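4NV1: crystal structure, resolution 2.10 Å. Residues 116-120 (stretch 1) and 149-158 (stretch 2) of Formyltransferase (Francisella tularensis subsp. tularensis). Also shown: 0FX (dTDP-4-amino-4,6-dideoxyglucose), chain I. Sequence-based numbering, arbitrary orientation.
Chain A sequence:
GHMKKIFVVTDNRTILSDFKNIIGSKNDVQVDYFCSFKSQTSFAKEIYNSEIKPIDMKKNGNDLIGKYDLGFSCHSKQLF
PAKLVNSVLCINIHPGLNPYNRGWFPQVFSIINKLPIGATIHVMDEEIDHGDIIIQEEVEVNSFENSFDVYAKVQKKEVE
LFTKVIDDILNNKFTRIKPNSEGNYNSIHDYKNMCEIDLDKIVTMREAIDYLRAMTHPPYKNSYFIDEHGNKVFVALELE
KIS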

# COMPACT_ATOMS: atom_id res chain seq x y z
N PRO A 116 5.78 -23.91 -6.93
CA PRO A 116 7.12 -23.35 -6.83
C PRO A 116 7.44 -22.23 -7.84
O PRO A 116 6.99 -22.23 -8.97
CB PRO A 116 7.99 -24.55 -7.19
CG PRO A 116 7.27 -25.66 -6.56
CD PRO A 116 5.87 -25.37 -7.04
N ILE A 117 8.35 -21.38 -7.42
CA ILE A 117 8.86 -20.29 -8.24
C ILE A 117 10.34 -20.29 -7.96
O ILE A 117 10.81 -20.67 -6.88
CB ILE A 117 8.20 -18.93 -7.80
CG1 ILE A 117 8.74 -17.75 -8.60
CG2 ILE A 117 8.56 -18.67 -6.35
CD1 ILE A 117 8.34 -17.77 -10.04
N GLY A 118 11.11 -19.84 -8.93
CA GLY A 118 12.56 -19.87 -8.80
C GLY A 118 13.11 -19.43 -10.14
O GLY A 118 12.44 -18.60 -10.85
N ALA A 119 14.32 -19.89 -10.44
CA ALA A 119 14.96 -19.57 -11.74
C ALA A 119 15.51 -20.82 -12.43
O ALA A 119 15.99 -21.68 -11.76
CB ALA A 119 16.11 -18.58 -11.53
N THR A 120 15.41 -20.86 -13.75
CA THR A 120 15.82 -21.94 -14.56
C THR A 120 16.68 -21.42 -15.72
O THR A 120 16.37 -20.36 -16.32
CB THR A 120 14.59 -22.58 -15.20
OG1 THR A 120 13.68 -23.00 -14.21
CG2 THR A 120 14.98 -23.84 -16.05
N ASP A 149 9.27 -8.06 -4.90
CA ASP A 149 10.33 -8.62 -4.11
C ASP A 149 10.72 -10.02 -4.58
O ASP A 149 11.87 -10.43 -4.37
CB ASP A 149 9.98 -8.71 -2.62
CG ASP A 149 9.32 -7.42 -2.06
OD1 ASP A 149 9.89 -6.33 -2.31
OD2 ASP A 149 8.26 -7.49 -1.40
N VAL A 150 9.71 -10.80 -5.02
CA VAL A 150 9.95 -12.16 -5.45
C VAL A 150 10.63 -12.12 -6.81
O VAL A 150 11.58 -12.85 -7.00
CB VAL A 150 8.65 -13.00 -5.55
CG1 VAL A 150 9.02 -14.40 -6.07
CG2 VAL A 150 8.03 -13.07 -4.16
N TYR A 151 10.24 -11.22 -7.71
CA TYR A 151 10.90 -11.08 -8.98
C TYR A 151 12.35 -10.74 -8.73
O TYR A 151 13.25 -11.23 -9.46
CB TYR A 151 10.25 -9.97 -9.78
CG TYR A 151 10.87 -9.57 -11.12
CD1 TYR A 151 10.48 -10.21 -12.30
CD2 TYR A 151 11.73 -8.48 -11.23
CE1 TYR A 151 10.97 -9.83 -13.54
CE2 TYR A 151 12.21 -8.07 -12.48
CZ TYR A 151 11.84 -8.77 -13.63
OH TYR A 151 12.28 -8.42 -14.90
N ALA A 152 12.62 -9.86 -7.78
CA ALA A 152 14.01 -9.47 -7.55
C ALA A 152 14.87 -10.58 -6.94
O ALA A 152 16.05 -10.61 -7.24
CB ALA A 152 14.14 -8.23 -6.69
N LYS A 153 14.31 -11.44 -6.09
CA LYS A 153 15.03 -12.65 -5.65
C LYS A 153 15.29 -13.57 -6.81
O LYS A 153 16.35 -14.19 -6.83
CB LYS A 153 14.27 -13.49 -4.59
CG LYS A 153 14.67 -13.12 -3.18
CD LYS A 153 13.49 -13.01 -2.21
CE LYS A 153 12.69 -14.27 -2.21
NZ LYS A 153 12.29 -14.61 -0.83
N VAL A 154 14.34 -13.69 -7.73
CA VAL A 154 14.42 -14.64 -8.84
C VAL A 154 15.53 -14.17 -9.78
O VAL A 154 16.45 -14.93 -10.13
CB VAL A 154 13.05 -14.85 -9.51
CG1 VAL A 154 13.15 -15.53 -10.84
CG2 VAL A 154 12.18 -15.72 -8.58
N GLN A 155 15.55 -12.86 -10.00
CA GLN A 155 16.52 -12.26 -10.90
C GLN A 155 17.91 -12.45 -10.41
O GLN A 155 18.77 -12.92 -11.14
CB GLN A 155 16.19 -10.79 -11.20
CG GLN A 155 16.81 -10.27 -12.45
CD GLN A 155 16.32 -8.86 -12.82
OE1 GLN A 155 16.97 -7.88 -12.49
NE2 GLN A 155 15.18 -8.78 -13.49
N LYS A 156 18.17 -12.14 -9.17
CA LYS A 156 19.44 -12.46 -8.55
C LYS A 156 19.81 -13.95 -8.57
O LYS A 156 20.98 -14.33 -8.73
CB LYS A 156 19.31 -12.03 -7.10
CG LYS A 156 20.59 -12.06 -6.31
CD LYS A 156 20.56 -10.96 -5.24
CE LYS A 156 20.20 -9.60 -5.85
NZ LYS A 156 19.09 -8.88 -5.13
N LYS A 157 18.83 -14.84 -8.44
CA LYS A 157 19.15 -16.27 -8.49
C LYS A 157 19.59 -16.62 -9.93
O LYS A 157 20.58 -17.29 -10.17
CB LYS A 157 17.92 -17.06 -8.05
CG LYS A 157 18.11 -18.58 -8.11
CD LYS A 157 19.22 -19.02 -7.15
CE LYS A 157 18.84 -18.82 -5.71
NZ LYS A 157 20.10 -18.91 -4.92
N GLU A 158 18.88 -16.07 -10.89
CA GLU A 158 19.20 -16.19 -12.30
C GLU A 158 20.63 -15.91 -12.56
O GLU A 158 21.25 -16.75 -13.16
CB GLU A 158 18.43 -15.25 -13.19
CG GLU A 158 17.01 -15.66 -13.54
CD GLU A 158 16.33 -14.56 -14.36
OE1 GLU A 158 16.09 -13.48 -13.75
OE2 GLU A 158 16.02 -14.75 -15.57
O4P 0FX I . 10.95 -9.52 -17.36
P2 0FX I . 11.33 -8.21 -18.11
O3P 0FX I . 12.47 -7.27 -17.79
O1G 0FX I . 10.72 -8.18 -19.58
C1G 0FX I . 11.21 -9.04 -20.58
C2G 0FX I . 10.25 -8.69 -21.71
O2G 0FX I . 10.01 -7.28 -21.78
C3G 0FX I . 8.91 -9.38 -21.53
O3G 0FX I . 8.24 -9.09 -22.78
C4G 0FX I . 9.17 -10.88 -21.26
N4A 0FX I . 7.94 -11.66 -21.18
C5G 0FX I . 10.01 -11.12 -20.01
C6G 0FX I . 10.30 -12.60 -19.80
O5G 0FX I . 11.24 -10.42 -20.19
OPP 0FX I . 10.48 -6.90 -17.79
P 0FX I . 8.95 -6.56 -17.61
O1P 0FX I . 8.11 -6.51 -18.87
O2P 0FX I . 9.30 -5.41 -16.67
O5 0FX I . 8.29 -7.56 -16.53
C5 0FX I . 8.92 -7.67 -15.25
C4 0FX I . 7.91 -7.84 -14.13
O4 0FX I . 7.26 -6.61 -13.90
C3 0FX I . 6.80 -8.82 -14.38
O3 0FX I . 7.10 -10.13 -13.89
C2 0FX I . 5.67 -8.29 -13.49
C1 0FX I . 5.92 -6.78 -13.51
N11 0FX I . 4.93 -6.13 -14.36
C61 0FX I . 5.20 -5.92 -15.67
C51 0FX I . 4.26 -5.33 -16.48
C5A 0FX I . 4.42 -5.08 -17.97
C21 0FX I . 3.75 -5.73 -13.83
O21 0FX I . 3.47 -5.88 -12.52
N31 0FX I . 2.83 -5.10 -14.55
C41 0FX I . 3.11 -4.91 -15.86
O41 0FX I . 2.23 -4.34 -16.67

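The contact is centred on Val 154, whose side chain (chi1 166°, t) meets three consecutive residues, Ile 117 to Ala 119. Val 154 CG2 lies 4.0 Å from Ile 117 CG1, Val 154 CG1 lies 3.2 Å from Gly 118 O, and the same CG1 is 4.3 Å from Ala 119 CB. Ile 117, with chi1 at 178° (t), also places CG1 4.2 Å from Val 150 CG1, so the Ile 117 side chain spans two residues a helical turn apart. The i to i+4 spacing is supported by the hydrogen bond from Val 154 N to Val 150 O (3.0 Å), and both valines direct CA-to-CB toward the strand.

Strand and helix run in nearly the same direction, at 27°, and their axes approach to 7.2 Å. The register is set by two pairs: Gly 118 and Val 154 have CA atoms 5.6 Å apart, and Ala 119 and Glu 158 have theirs 5.5 Å apart. Gly 118 meets the helix through its carbonyl oxygen, which packs on the valine methyl.

Ala 119 has the largest covered area, 65 Å² of the 242 Å² buried in total over both sides. Ala 119 CB points toward the helix and sits 3.9 Å from Val 154 O, 4.0 Å from Lys 157 CG and 3.7 Å from Glu 158 CG, a close packing that suits a small side chain. These last two contacts use the aliphatic portions of charged residues. Lys 157 starts toward the strand, but its end leads away; the CA-to-CB bond of Glu 158 points sideways relative to the strand, and its OE1 is hydrogen-bonded elsewhere in the structure.

No hydrogen bond crosses between the stretches, so packing accounts for their direct association. Tyr 151 points away from the strand and serves the ligand instead: Tyr 151 OH gives a weak hydrogen bond to 0FX O4P (3.0 Å), while 0FX C4 lies over one ring face.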